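Local coordinates for protein transcriptional regulator ComR (Streptococcus vestibularis F0396, PDB 6HU8) that probably binds DNA through a helix-turn-helix domain and regulates competence as a pheromone-responsive transcription factor of the RNPP family, at residues Gln19-Arg22 / Glu23-Cys26; Glu31-Val34 / Arg35-Ile38; Asp93-Arg96 / Val97-Leu101; Ala254-Glu257 / Leu258-Gly262; Lys264-Ala267 / Thr268-Asp272. All coordinates share one frame; numbering follows the deposited sequence.

Interaction 1. Residues Gln19-Arg22 / Glu23-Cys26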
loop_
_atom_site.group_PDB
_atom_site.type_symbol
_atom_site.label_atom_id
_atom_site.label_comp_id
_atom_site.label_asym_id
_atom_site.label_seq_id
_atom_site.Cartn_x
_atom_site.Cartn_y
_atom_site.Cartn_z
ATOM N N GLN A 19 -32.781 17.127 -3.998
ATOM C CA GLN A 19 -33.477 16.279 -3.020
ATOM C C GLN A 19 -32.922 14.861 -3.045
ATOM O O GLN A 19 -33.655 13.866 -3.029
ATOM C CB GLN A 19 -34.985 16.308 -3.280
ATOM C CG GLN A 19 -35.549 17.725 -3.184
ATOM C CD GLN A 19 -37.061 17.803 -3.379
ATOM O OE1 GLN A 19 -37.664 16.955 -4.038
ATOM N NE2 GLN A 19 -37.676 18.835 -2.802
ATOM N N MET A 20 -31.595 14.791 -3.075
ATOM C CA MET A 20 -30.881 13.531 -3.189
ATOM C C MET A 20 -30.222 13.194 -1.854
ATOM O O MET A 20 -29.451 13.990 -1.313
ATOM C CB MET A 20 -29.831 13.612 -4.305
ATOM C CG MET A 20 -29.199 12.268 -4.654
ATOM S SD MET A 20 -27.816 12.318 -5.844
ATOM C CE MET A 20 -28.687 12.589 -7.397
ATOM N N SER A 21 -30.539 12.025 -1.303
ATOM C CA SER A 21 -29.921 11.606 -0.051
ATOM C C SER A 21 -28.479 11.200 -0.315
ATOM O O SER A 21 -28.105 10.959 -1.459
ATOM C CB SER A 21 -30.685 10.451 0.569
ATOM O OG SER A 21 -30.354 9.263 -0.110
ATOM N N ARG A 22 -27.664 11.144 0.733
ATOM C CA ARG A 22 -26.277 10.699 0.586
ATOM C C ARG A 22 -26.202 9.278 0.078
ATOM O O ARG A 22 -25.366 8.972 -0.781
ATOM C CB ARG A 22 -25.519 10.814 1.907
ATOM C CG ARG A 22 -25.407 12.251 2.371
ATOM C CD ARG A 22 -24.355 12.369 3.429
ATOM N NE ARG A 22 -24.062 13.761 3.750
ATOM C CZ ARG A 22 -24.606 14.432 4.757
ATOM N NH1 ARG A 22 -25.488 13.839 5.558
ATOM N NH2 ARG A 22 -24.259 15.698 4.963
ATOM N N GLU A 23 -27.057 8.393 0.605
ATOM C CA GLU A 23 -27.013 6.994 0.177
ATOM C C GLU A 23 -27.335 6.889 -1.317
ATOM O O GLU A 23 -26.735 6.075 -2.022
ATOM C CB GLU A 23 -27.984 6.110 0.995
ATOM C CG GLU A 23 -27.463 5.717 2.379
ATOM C CD GLU A 23 -27.482 6.864 3.379
ATOM O OE1 GLU A 23 -28.216 7.845 3.134
ATOM O OE2 GLU A 23 -26.765 6.785 4.416
ATOM N N VAL A 24 -28.281 7.699 -1.793
ATOM C CA VAL A 24 -28.626 7.691 -3.223
ATOM C C VAL A 24 -27.430 8.153 -4.064
ATOM O O VAL A 24 -27.064 7.513 -5.054
ATOM C CB VAL A 24 -29.843 8.576 -3.525
ATOM C CG1 VAL A 24 -29.992 8.820 -5.039
ATOM C CG2 VAL A 24 -31.126 7.934 -2.956
ATOM N N LEU A 25 -26.805 9.250 -3.662
ATOM C CA LEU A 25 -25.643 9.738 -4.417
ATOM C C LEU A 25 -24.555 8.651 -4.463
ATOM O O LEU A 25 -23.986 8.358 -5.529
ATOM C CB LEU A 25 -25.109 11.042 -3.808
ATOM C CG LEU A 25 -24.149 11.834 -4.725
ATOM C CD1 LEU A 25 -24.251 13.336 -4.456
ATOM C CD2 LEU A 25 -22.720 11.371 -4.570
ATOM N N CYS A 26 -24.294 8.004 -3.325
ATOM C CA CYS A 26 -23.154 7.100 -3.245
ATOM C C CYS A 26 -23.389 5.721 -3.867
ATOM O O CYS A 26 -22.431 4.954 -4.045
ATOM C CB CYS A 26 -22.714 6.935 -1.790
ATOM S SG CYS A 26 -22.001 8.458 -1.097
#
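Cys26 N donates to Arg22 O at 2.9 Å, the shortest of three hydrogen bonds that close the first turn of helix 22-26. One residue earlier, Leu25 N reaches Ser21 O at 3.1 Å in a nearly straight bond (N-H...O 167°). Ser21 is the N-cap: its OG accepts from Val24 N at 3.1 Å, giving a first-turn amide a side-chain acceptor. That reach depends on chi1 of 78°, which tucks OG between the backbone N and the carbonyl carbon and turns it back over the opening turn. The same oxygen lies against the Val24 branch CG2, 3.2 Å away, so the hydroxyl is wedged between a backbone amide and a methyl group.

Met20, just before the cap, supplies the apolar half of the contact. With its CG anti to the backbone N (chi1 -170°), the chain reaches along the first turn: CG rests on Val24 CG1 at 3.6 Å, and SD lies beside Leu25 CB at 3.6 Å. The methionine runs at about a right angle to the leucine side chain, and the bend about CG-SD swings CE aside. Arg22 leads its guanidinium away from the turn to a salt bridge with Glu41.

Gln19, at positive phi, is the C-prime residue of the Schellman motif ending helix 3-17, so one helix stops and the next is capped within a few residues. Leu25 meets Arg15 of helix 3-17 and Leu59 of helix 49-59, while Arg22 and Cys26 pack on Leu37 of helix 34-41.

Interaction 2. Residues Glu31-Val34 / Arg35-Ile38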
loop_
_atom_site.group_PDB
_atom_site.type_symbol
_atom_site.label_atom_id
_atom_site.label_comp_id
_atom_site.label_asym_id
_atom_site.label_seq_id
_atom_site.Cartn_x
_atom_site.Cartn_y
_atom_site.Cartn_z
ATOM N N GLU A 31 -17.296 3.824 -5.448
ATOM C CA GLU A 31 -16.509 4.984 -5.876
ATOM C C GLU A 31 -16.488 6.076 -4.824
ATOM O O GLU A 31 -15.518 6.832 -4.706
ATOM C CB GLU A 31 -17.049 5.524 -7.204
ATOM C CG GLU A 31 -16.750 4.547 -8.342
ATOM C CD GLU A 31 -17.290 4.978 -9.690
ATOM O OE1 GLU A 31 -18.516 4.864 -9.904
ATOM O OE2 GLU A 31 -16.487 5.422 -10.537
ATOM N N LEU A 32 -17.571 6.150 -4.060
ATOM C CA LEU A 32 -17.700 7.105 -2.971
ATOM C C LEU A 32 -18.565 6.502 -1.871
ATOM O O LEU A 32 -19.646 5.976 -2.151
ATOM C CB LEU A 32 -18.330 8.406 -3.459
ATOM C CG LEU A 32 -18.364 9.516 -2.417
ATOM C CD1 LEU A 32 -16.948 10.038 -2.222
ATOM C CD2 LEU A 32 -19.295 10.627 -2.865
ATOM N N THR A 33 -18.101 6.552 -0.630
ATOM C CA THR A 33 -18.915 6.032 0.468
ATOM C C THR A 33 -19.620 7.177 1.170
ATOM O O THR A 33 -19.258 8.347 1.010
ATOM C CB THR A 33 -18.084 5.249 1.501
ATOM O OG1 THR A 33 -17.216 6.150 2.205
ATOM C CG2 THR A 33 -17.241 4.159 0.812
ATOM N N VAL A 34 -20.620 6.840 1.970
ATOM C CA VAL A 34 -21.353 7.860 2.677
ATOM C C VAL A 34 -20.429 8.659 3.600
ATOM O O VAL A 34 -20.527 9.882 3.665
ATOM C CB VAL A 34 -22.530 7.222 3.468
ATOM C CG1 VAL A 34 -23.080 8.186 4.487
ATOM C CG2 VAL A 34 -23.613 6.776 2.471
ATOM N N ARG A 35 -19.518 7.982 4.303
ATOM C CA ARG A 35 -18.692 8.707 5.267
ATOM C C ARG A 35 -17.651 9.573 4.545
ATOM O O ARG A 35 -17.309 10.654 5.021
ATOM C CB ARG A 35 -18.006 7.745 6.233
ATOM C CG ARG A 35 -18.965 7.095 7.226
ATOM C CD ARG A 35 -18.214 6.222 8.225
ATOM N NE ARG A 35 -17.679 5.027 7.584
ATOM C CZ ARG A 35 -16.981 4.081 8.207
ATOM N NH1 ARG A 35 -16.725 4.168 9.510
ATOM N NH2 ARG A 35 -16.538 3.040 7.520
ATOM N N GLN A 36 -17.169 9.092 3.401
ATOM C CA GLN A 36 -16.307 9.900 2.525
ATOM C C GLN A 36 -17.031 11.172 2.084
ATOM O O GLN A 36 -16.482 12.265 2.159
ATOM C CB GLN A 36 -15.870 9.086 1.303
ATOM C CG GLN A 36 -14.727 8.096 1.574
ATOM C CD GLN A 36 -14.563 7.103 0.464
ATOM O OE1 GLN A 36 -15.283 7.155 -0.533
ATOM N NE2 GLN A 36 -13.620 6.181 0.620
ATOM N N LEU A 37 -18.272 11.029 1.623
ATOM C CA LEU A 37 -19.080 12.197 1.235
ATOM C C LEU A 37 -19.300 13.149 2.411
ATOM O O LEU A 37 -19.105 14.350 2.278
ATOM C CB LEU A 37 -20.434 11.760 0.646
ATOM C CG LEU A 37 -21.389 12.908 0.239
ATOM C CD1 LEU A 37 -20.730 13.870 -0.759
ATOM C CD2 LEU A 37 -22.669 12.348 -0.360
ATOM N N ILE A 38 -19.715 12.629 3.565
ATOM C CA ILE A 38 -19.883 13.492 4.740
ATOM C C ILE A 38 -18.641 14.334 5.116
ATOM O O ILE A 38 -18.773 15.505 5.458
ATOM C CB ILE A 38 -20.316 12.655 5.962
ATOM C CG1 ILE A 38 -21.755 12.177 5.753
ATOM C CG2 ILE A 38 -20.292 13.489 7.227
ATOM C CD1 ILE A 38 -22.206 11.140 6.779
#
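Thr33 and Gln36 hold each other by reciprocal hydrogen bonds. Gln36 N donates to Thr33 OG1 at 3.2 Å, and Thr33 N donates to Gln36 OE1 at 2.9 Å. The threonine hydroxyl takes its place through chi1 of 68°, lying between backbone N and carbonyl carbon, with CG2 beside the backbone N. The glutamine chain leaves with CG beside its own backbone N and then runs extended, crossing the threonine so that CG passes 3.2 Å from OG1. Thr33 N meets the amide oxygen from above the carbonyl plane, 49° out of it; Gln151 is a second donor to that oxygen. Thr33 OG1 likewise has a further partner, Asp147.

Leu32 slides past Gln36 in the opposite direction. Its CD1 branch approaches OE1 at 3.7 Å, while CD2 sits on Leu37 CB at 3.9 Å, the two leucines crossing at about a right angle. Further along, Val34 CG1 touches Ile38 CD1 at 3.8 Å. Arg35 reaches across to salt bridges with Glu146 and Asp147 of helix 139-152, in the tetratricopeptide-type region.

The pattern is a capping box opening helix 34-41, the second helix of the helix-turn-helix motif and, by comparison with the Cro/C1 family, probably the recognition-helix position.

Interaction 3. Residues Asp93-Arg96 / Val97-Leu101; sequences DKER and VKQKL
Arg96, Val97 and Gln99 carry most of this local contact at the start of helix 94-111. Gln99 holds the carbonyl of Glu95 twice: NE2 reaches Glu95 O at 2.9 Å, almost straight (N-H...O 175°), and its backbone N donates to the same oxygen at 3.2 Å. The two donors come from opposite faces of the carbonyl plane, and the oxygen lies nearly in the plane of the glutamine amide. A chi1 of -90° directs the otherwise extended glutamine chain back toward the preceding turn, where NE2 also comes within 3.3 Å of Arg96 CA.

Val97 meets Asp93 O with two atoms. Its N donates to that oxygen at 2.9 Å, and the CG2 branch, anti to the carbonyl carbon, lies 3.2 Å from it. Asp93 is the N-cap: OD1 accepts from Arg96 N at 2.9 Å with its anti lone pair and, weakly, from Glu95 N. A single carboxylate oxygen therefore serves two of the first-turn amides, and the negative charge would probably suit the helix N-terminus.

Arg96 O receives Lys100 N at 2.9 Å. The Arg96 side chain passes obliquely across Gln99, guanidinium and amide planes 48° apart, and its NE bonds to Pro89 O.

Lys98 NZ forms a salt bridge with Asp102, whereas Lys100 NZ bonds to Phe88 O. The incoming loop flanks this end through Thr90 and Tyr91 against Arg96, and helix 117-131 is met by Lys100 and Leu101 at Leu130.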
loop_
_atom_site.group_PDB
_atom_site.type_symbol
_atom_site.label_atom_id
_atom_site.label_comp_id
_atom_site.label_asym_id
_atom_site.label_seq_id
_atom_site.Cartn_x
_atom_site.Cartn_y
_atom_site.Cartn_z
ATOM N N ASP A 93 17.127 -1.042 8.058
ATOM C CA ASP A 93 18.147 -0.191 8.646
ATOM C C ASP A 93 17.508 1.038 9.281
ATOM O O ASP A 93 16.819 1.815 8.614
ATOM C CB ASP A 93 19.171 0.236 7.604
ATOM C CG ASP A 93 20.201 1.191 8.167
ATOM O OD1 ASP A 93 19.862 2.374 8.402
ATOM O OD2 ASP A 93 21.353 0.753 8.379
ATOM N N LYS A 94 17.769 1.233 10.565
ATOM C CA LYS A 94 17.049 2.242 11.328
ATOM C C LYS A 94 17.498 3.681 11.047
ATOM O O LYS A 94 16.778 4.627 11.374
ATOM C CB LYS A 94 17.159 1.908 12.818
ATOM C CG LYS A 94 16.412 0.613 13.158
ATOM C CD LYS A 94 16.843 -0.012 14.476
ATOM C CE LYS A 94 16.120 -1.340 14.683
ATOM N NZ LYS A 94 15.912 -1.681 16.120
ATOM N N GLU A 95 18.655 3.860 10.419
ATOM C CA GLU A 95 19.052 5.205 9.999
ATOM C C GLU A 95 18.340 5.600 8.694
ATOM O O GLU A 95 18.033 6.778 8.458
ATOM C CB GLU A 95 20.572 5.306 9.834
ATOM C CG GLU A 95 21.020 6.515 9.017
ATOM C CD GLU A 95 22.224 7.218 9.614
ATOM O OE1 GLU A 95 22.968 6.571 10.383
ATOM O OE2 GLU A 95 22.417 8.422 9.324
ATOM N N ARG A 96 18.073 4.604 7.854
ATOM C CA ARG A 96 17.296 4.809 6.634
ATOM C C ARG A 96 15.821 5.022 6.984
ATOM O O ARG A 96 15.150 5.872 6.401
ATOM C CB ARG A 96 17.450 3.619 5.679
ATOM C CG ARG A 96 18.852 3.448 5.101
ATOM C CD ARG A 96 18.907 2.275 4.125
ATOM N NE ARG A 96 18.325 2.609 2.825
ATOM C CZ ARG A 96 19.024 2.756 1.700
ATOM N NH1 ARG A 96 20.345 2.590 1.703
ATOM N NH2 ARG A 96 18.403 3.062 0.565
ATOM N N VAL A 97 15.329 4.239 7.939
ATOM C CA VAL A 97 13.964 4.375 8.415
ATOM C C VAL A 97 13.712 5.803 8.893
ATOM O O VAL A 97 12.692 6.400 8.559
ATOM C CB VAL A 97 13.664 3.378 9.545
ATOM C CG1 VAL A 97 12.332 3.708 10.217
ATOM C CG2 VAL A 97 13.653 1.958 9.001
ATOM N N LYS A 98 14.661 6.361 9.635
ATOM C CA LYS A 98 14.549 7.745 10.079
ATOM C C LYS A 98 14.533 8.708 8.896
ATOM O O LYS A 98 13.773 9.677 8.884
ATOM C CB LYS A 98 15.695 8.111 11.021
ATOM C CG LYS A 98 15.729 9.584 11.385
ATOM C CD LYS A 98 17.132 10.143 11.259
ATOM C CE LYS A 98 17.171 11.650 11.469
ATOM N NZ LYS A 98 17.135 12.400 10.181
ATOM N N GLN A 99 15.387 8.444 7.912
ATOM C CA GLN A 99 15.452 9.273 6.711
ATOM C C GLN A 99 14.105 9.315 6.012
ATOM O O GLN A 99 13.653 10.375 5.604
ATOM C CB GLN A 99 16.511 8.753 5.741
ATOM C CG GLN A 99 17.887 9.347 5.944
ATOM C CD GLN A 99 18.978 8.501 5.312
ATOM O OE1 GLN A 99 19.523 8.853 4.266
ATOM N NE2 GLN A 99 19.305 7.378 5.949
ATOM N N LYS A 100 13.481 8.146 5.890
ATOM C CA LYS A 100 12.200 8.007 5.210
ATOM C C LYS A 100 11.083 8.698 5.984
ATOM O O LYS A 100 10.232 9.354 5.390
ATOM C CB LYS A 100 11.859 6.525 4.995
ATOM C CG LYS A 100 10.798 6.286 3.927
ATOM C CD LYS A 100 10.897 4.887 3.325
ATOM C CE LYS A 100 9.756 4.615 2.348
ATOM N NZ LYS A 100 9.893 3.288 1.675
ATOM N N LEU A 101 11.081 8.551 7.305
ATOM C CA LEU A 101 10.081 9.229 8.126
ATOM C C LEU A 101 10.239 10.746 8.014
ATOM O O LEU A 101 9.251 11.480 8.001
ATOM C CB LEU A 101 10.173 8.777 9.585
ATOM C CG LEU A 101 9.883 7.298 9.842
ATOM C CD1 LEU A 101 10.377 6.908 11.222
ATOM C CD2 LEU A 101 8.404 7.002 9.705
#

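Interaction 4. Residues Ala254-Glu257 / Leu258-Gly262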
loop_
_atom_site.group_PDB
_atom_site.type_symbol
_atom_site.label_atom_id
_atom_site.label_comp_id
_atom_site.label_asym_id
_atom_site.label_seq_id
_atom_site.Cartn_x
_atom_site.Cartn_y
_atom_site.Cartn_z
ATOM N N ALA A 254 13.457 -20.458 1.172
ATOM C CA ALA A 254 14.146 -21.402 2.036
ATOM C C ALA A 254 13.294 -21.806 3.244
ATOM O O ALA A 254 13.236 -22.991 3.599
ATOM C CB ALA A 254 15.478 -20.813 2.499
ATOM N N LYS A 255 12.642 -20.827 3.863
ATOM C CA LYS A 255 11.809 -21.070 5.040
ATOM C C LYS A 255 10.599 -21.927 4.682
ATOM O O LYS A 255 10.180 -22.790 5.462
ATOM C CB LYS A 255 11.369 -19.739 5.672
ATOM C CG LYS A 255 12.392 -19.206 6.691
ATOM C CD LYS A 255 12.436 -17.701 6.730
ATOM C CE LYS A 255 12.658 -17.182 8.147
ATOM N NZ LYS A 255 13.848 -17.718 8.849
ATOM N N TYR A 256 10.045 -21.686 3.500
ATOM C CA TYR A 256 8.973 -22.519 2.954
ATOM C C TYR A 256 9.399 -23.994 2.789
ATOM O O TYR A 256 8.701 -24.921 3.254
ATOM C CB TYR A 256 8.513 -21.944 1.610
ATOM C CG TYR A 256 7.613 -22.878 0.838
ATOM C CD1 TYR A 256 6.277 -23.047 1.196
ATOM C CD2 TYR A 256 8.103 -23.608 -0.239
ATOM C CE1 TYR A 256 5.453 -23.914 0.493
ATOM C CE2 TYR A 256 7.295 -24.474 -0.940
ATOM C CZ TYR A 256 5.975 -24.626 -0.569
ATOM O OH TYR A 256 5.180 -25.486 -1.278
ATOM N N GLU A 257 10.536 -24.211 2.125
ATOM C CA GLU A 257 11.067 -25.563 1.928
ATOM C C GLU A 257 11.333 -26.264 3.261
ATOM O O GLU A 257 11.009 -27.441 3.428
ATOM C CB GLU A 257 12.352 -25.533 1.084
ATOM C CG GLU A 257 12.123 -25.164 -0.362
ATOM C CD GLU A 257 11.345 -26.225 -1.142
ATOM O OE1 GLU A 257 10.887 -25.902 -2.266
ATOM O OE2 GLU A 257 11.203 -27.375 -0.648
ATOM N N LEU A 258 11.932 -25.538 4.199
ATOM C CA LEU A 258 12.157 -26.035 5.554
ATOM C C LEU A 258 10.861 -26.401 6.276
ATOM O O LEU A 258 10.678 -27.541 6.715
ATOM C CB LEU A 258 12.874 -24.978 6.384
ATOM C CG LEU A 258 14.287 -25.162 6.899
ATOM C CD1 LEU A 258 14.441 -24.212 8.067
ATOM C CD2 LEU A 258 14.561 -26.598 7.314
ATOM N N ILE A 259 9.985 -25.413 6.441
ATOM C CA ILE A 259 8.807 -25.570 7.284
ATOM C C ILE A 259 7.742 -26.420 6.623
ATOM O O ILE A 259 7.153 -27.306 7.260
ATOM C CB ILE A 259 8.175 -24.211 7.652
ATOM C CG1 ILE A 259 9.147 -23.374 8.487
ATOM C CG2 ILE A 259 6.848 -24.416 8.386
ATOM C CD1 ILE A 259 8.581 -22.027 8.890
ATOM N N HIS A 260 7.475 -26.159 5.348
ATOM C CA HIS A 260 6.378 -26.870 4.716
ATOM C C HIS A 260 6.788 -28.231 4.125
ATOM O O HIS A 260 6.027 -29.196 4.200
ATOM C CB HIS A 260 5.733 -26.017 3.637
ATOM C CG HIS A 260 4.472 -26.603 3.100
ATOM N ND1 HIS A 260 3.366 -26.827 3.890
ATOM C CD2 HIS A 260 4.137 -27.023 1.857
ATOM C CE1 HIS A 260 2.403 -27.353 3.160
ATOM N NE2 HIS A 260 2.845 -27.489 1.923
ATOM N N ASN A 261 7.964 -28.326 3.521
ATOM C CA ASN A 261 8.325 -29.588 2.906
ATOM C C ASN A 261 9.336 -30.392 3.713
ATOM O O ASN A 261 9.644 -31.522 3.359
ATOM C CB ASN A 261 8.851 -29.355 1.495
ATOM C CG ASN A 261 7.765 -28.923 0.538
ATOM O OD1 ASN A 261 6.612 -29.330 0.654
ATOM N ND2 ASN A 261 8.120 -28.071 -0.392
ATOM N N GLY A 262 9.847 -29.818 4.798
ATOM C CA GLY A 262 10.880 -30.478 5.577
ATOM C C GLY A 262 12.094 -30.809 4.741
ATOM O O GLY A 262 12.796 -31.788 5.012
#
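Leu258 N donates to Ala254 O at 2.9 Å, the first of the backbone bonds that carry helix 246-261 through its last turns, in the tetratricopeptide-type helical region. The leucine side chain packs on Asp297.

Ile259 N follows with a bond to Lys255 O at 2.8 Å. Its CG1, anti to the carbonyl carbon, lies 3.2 Å from that same oxygen, so the branch hugs the acceptor its own amide uses. Lys255 itself points elsewhere, its NZ forming salt bridges with Glu293 and Asp297 among its partners.

His260 N reaches Tyr256 O at 2.7 Å. The two aromatic side chains stand side by side and point the same way, CG being anti to the backbone N in both. Their planes are only 26° apart but the rings are slid past each other, so overlap is slight; His260 CD2 comes obliquely to Tyr256 CE1 at 3.6 Å. Each ring has a stacking partner beyond the segments, Phe223 for His260 and Phe226 for Tyr256.

Asn261 N makes two weak bonds, to Tyr256 O and Glu257 O. From the side chain, ND2 donates to Glu257 OE2 at 3.2 Å, very straight (172°), with the oxygen in the amide plane but approached from 53° above the carboxylate plane. The glutamate is bent at chi2 to meet it.

Gly262 leaves helical geometry with a positive phi, and its N returns a weak bond of 3.1 Å to Leu258 O.

Interaction 5. Residues Lys264-Ala267 / Thr268-Asp272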
loop_
_atom_site.group_PDB
_atom_site.type_symbol
_atom_site.label_atom_id
_atom_site.label_comp_id
_atom_site.label_asym_id
_atom_site.label_seq_id
_atom_site.Cartn_x
_atom_site.Cartn_y
_atom_site.Cartn_z
ATOM N N LYS A 264 15.679 -29.994 3.831
ATOM C CA LYS A 264 16.827 -29.218 4.310
ATOM C C LYS A 264 17.828 -28.916 3.218
ATOM O O LYS A 264 18.477 -27.860 3.252
ATOM C CB LYS A 264 17.530 -29.941 5.452
ATOM C CG LYS A 264 16.766 -29.908 6.753
ATOM C CD LYS A 264 17.267 -31.001 7.686
ATOM C CE LYS A 264 16.726 -30.831 9.095
ATOM N NZ LYS A 264 15.323 -30.335 9.080
ATOM N N LYS A 265 17.979 -29.838 2.265
ATOM C CA LYS A 265 18.889 -29.614 1.135
ATOM C C LYS A 265 18.414 -28.459 0.260
ATOM O O LYS A 265 19.212 -27.632 -0.180
ATOM C CB LYS A 265 19.029 -30.867 0.269
ATOM C CG LYS A 265 19.797 -30.636 -1.049
ATOM C CD LYS A 265 20.170 -31.972 -1.706
ATOM C CE LYS A 265 21.265 -31.839 -2.764
ATOM N NZ LYS A 265 20.796 -31.143 -4.011
ATOM N N LYS A 266 17.116 -28.434 -0.027
ATOM C CA LYS A 266 16.544 -27.380 -0.858
ATOM C C LYS A 266 16.544 -26.062 -0.082
ATOM O O LYS A 266 16.780 -24.997 -0.651
ATOM C CB LYS A 266 15.129 -27.751 -1.312
ATOM C CG LYS A 266 14.603 -26.943 -2.483
ATOM C CD LYS A 266 15.505 -27.052 -3.700
ATOM C CE LYS A 266 14.875 -26.365 -4.900
ATOM N NZ LYS A 266 13.500 -26.909 -5.132
ATOM N N ALA A 267 16.289 -26.126 1.222
ATOM C CA ALA A 267 16.319 -24.906 2.023
ATOM C C ALA A 267 17.754 -24.339 2.057
ATOM O O ALA A 267 17.945 -23.126 1.938
ATOM C CB ALA A 267 15.784 -25.164 3.425
ATOM N N THR A 268 18.751 -25.218 2.186
ATOM C CA THR A 268 20.163 -24.811 2.142
ATOM C C THR A 268 20.549 -24.192 0.807
ATOM O O THR A 268 21.275 -23.188 0.776
ATOM C CB THR A 268 21.108 -25.990 2.406
ATOM O OG1 THR A 268 20.766 -26.585 3.646
ATOM C CG2 THR A 268 22.573 -25.514 2.481
ATOM N N GLU A 269 20.079 -24.782 -0.292
ATOM C CA GLU A 269 20.320 -24.215 -1.622
ATOM C C GLU A 269 19.737 -22.806 -1.744
ATOM O O GLU A 269 20.387 -21.895 -2.273
ATOM C CB GLU A 269 19.728 -25.129 -2.705
ATOM C CG GLU A 269 20.422 -26.506 -2.770
ATOM C CD GLU A 269 19.765 -27.472 -3.739
ATOM O OE1 GLU A 269 18.667 -27.158 -4.250
ATOM O OE2 GLU A 269 20.347 -28.557 -3.977
ATOM N N ASN A 270 18.517 -22.618 -1.242
ATOM C CA ASN A 270 17.853 -21.322 -1.333
ATOM C C ASN A 270 18.516 -20.262 -0.445
ATOM O O ASN A 270 18.669 -19.108 -0.874
ATOM C CB ASN A 270 16.364 -21.467 -0.998
ATOM C CG ASN A 270 15.603 -22.218 -2.089
ATOM O OD1 ASN A 270 15.925 -22.094 -3.276
ATOM N ND2 ASN A 270 14.600 -22.988 -1.699
ATOM N N TYR A 271 18.955 -20.643 0.755
ATOM C CA TYR A 271 19.757 -19.720 1.568
ATOM C C TYR A 271 21.068 -19.380 0.864
ATOM O O TYR A 271 21.525 -18.232 0.920
ATOM C CB TYR A 271 20.060 -20.297 2.951
ATOM C CG TYR A 271 19.064 -19.886 4.016
ATOM C CD1 TYR A 271 18.929 -18.551 4.401
ATOM C CD2 TYR A 271 18.274 -20.836 4.648
ATOM C CE1 TYR A 271 18.003 -18.166 5.371
ATOM C CE2 TYR A 271 17.353 -20.464 5.625
ATOM C CZ TYR A 271 17.226 -19.134 5.982
ATOM O OH TYR A 271 16.318 -18.772 6.954
ATOM N N ASP A 272 21.679 -20.362 0.201
ATOM C CA ASP A 272 22.950 -20.106 -0.479
ATOM C C ASP A 272 22.779 -19.151 -1.652
ATOM O O ASP A 272 23.659 -18.313 -1.908
ATOM C CB ASP A 272 23.604 -21.410 -0.967
ATOM C CG ASP A 272 24.331 -22.154 0.135
ATOM O OD1 ASP A 272 24.500 -21.599 1.246
ATOM O OD2 ASP A 272 24.766 -23.301 -0.122
HETATM O O HOH W 1 12.560 -24.335 -3.446
#
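Two donors of Thr268 converge on Lys264 O: OG1 at 2.6 Å and the backbone N at 2.9 Å, arriving from opposite faces of the carbonyl plane. The hydroxyl can do this because chi1 of -56° sets OG1 anti to the carbonyl carbon and beside the backbone N. Routine backbone bonds continue the helix, among them Tyr271 N to Ala267 O, and Tyr271 OH bonds to Asp297.

Charge pairing joins Lys265 to Glu269. The lysine chain, bent at chi4, brings NZ to 2.6 Å from OE2, a salt bridge in which NZ approaches OE2 nearly along its C-O bond. The other carboxylate oxygen, OE1, lies 3.2 Å from Lys266 CD, touching methylene rather than the ammonium.

One water joins two side chains: it accepts from Asn270 ND2 at 3.0 Å and, weakly, from Lys266 NZ. Asn270 OD1, by contrast, is buried with no partner in the model.

Apolar contact is slight within the turn; the Tyr271 ring packs instead on Ala254 of the preceding helix. Asn263 OD1 accepts from Lys266 N at this opening of helix 264-279, which is laid against its predecessor in the antiparallel manner of tetratricopeptide-type helical arrays.

In the fold
All five contacts are local turns of helix, differing in where they sit. Interactions 1 and 2 touch each other, their centres about 10 Å apart; both are capped helix starts, a serine N-cap and a capping box, in the probable DNA-binding helix-turn-helix region, and both bury leucines between its helices. Interaction 3 stands apart on the surface, about 35 Å from interaction 2 centre to centre, with a charged aspartate cap and half of its touching residues exposed. Interactions 4 and 5, both partly buried, lie about 9 Å apart centre to centre on consecutive helices, joined by Glu257 against Asn270 and a probable hydrogen bond between Lys255 NZ and Tyr271 OH; aromatic packing marks 4, salt bridging 5.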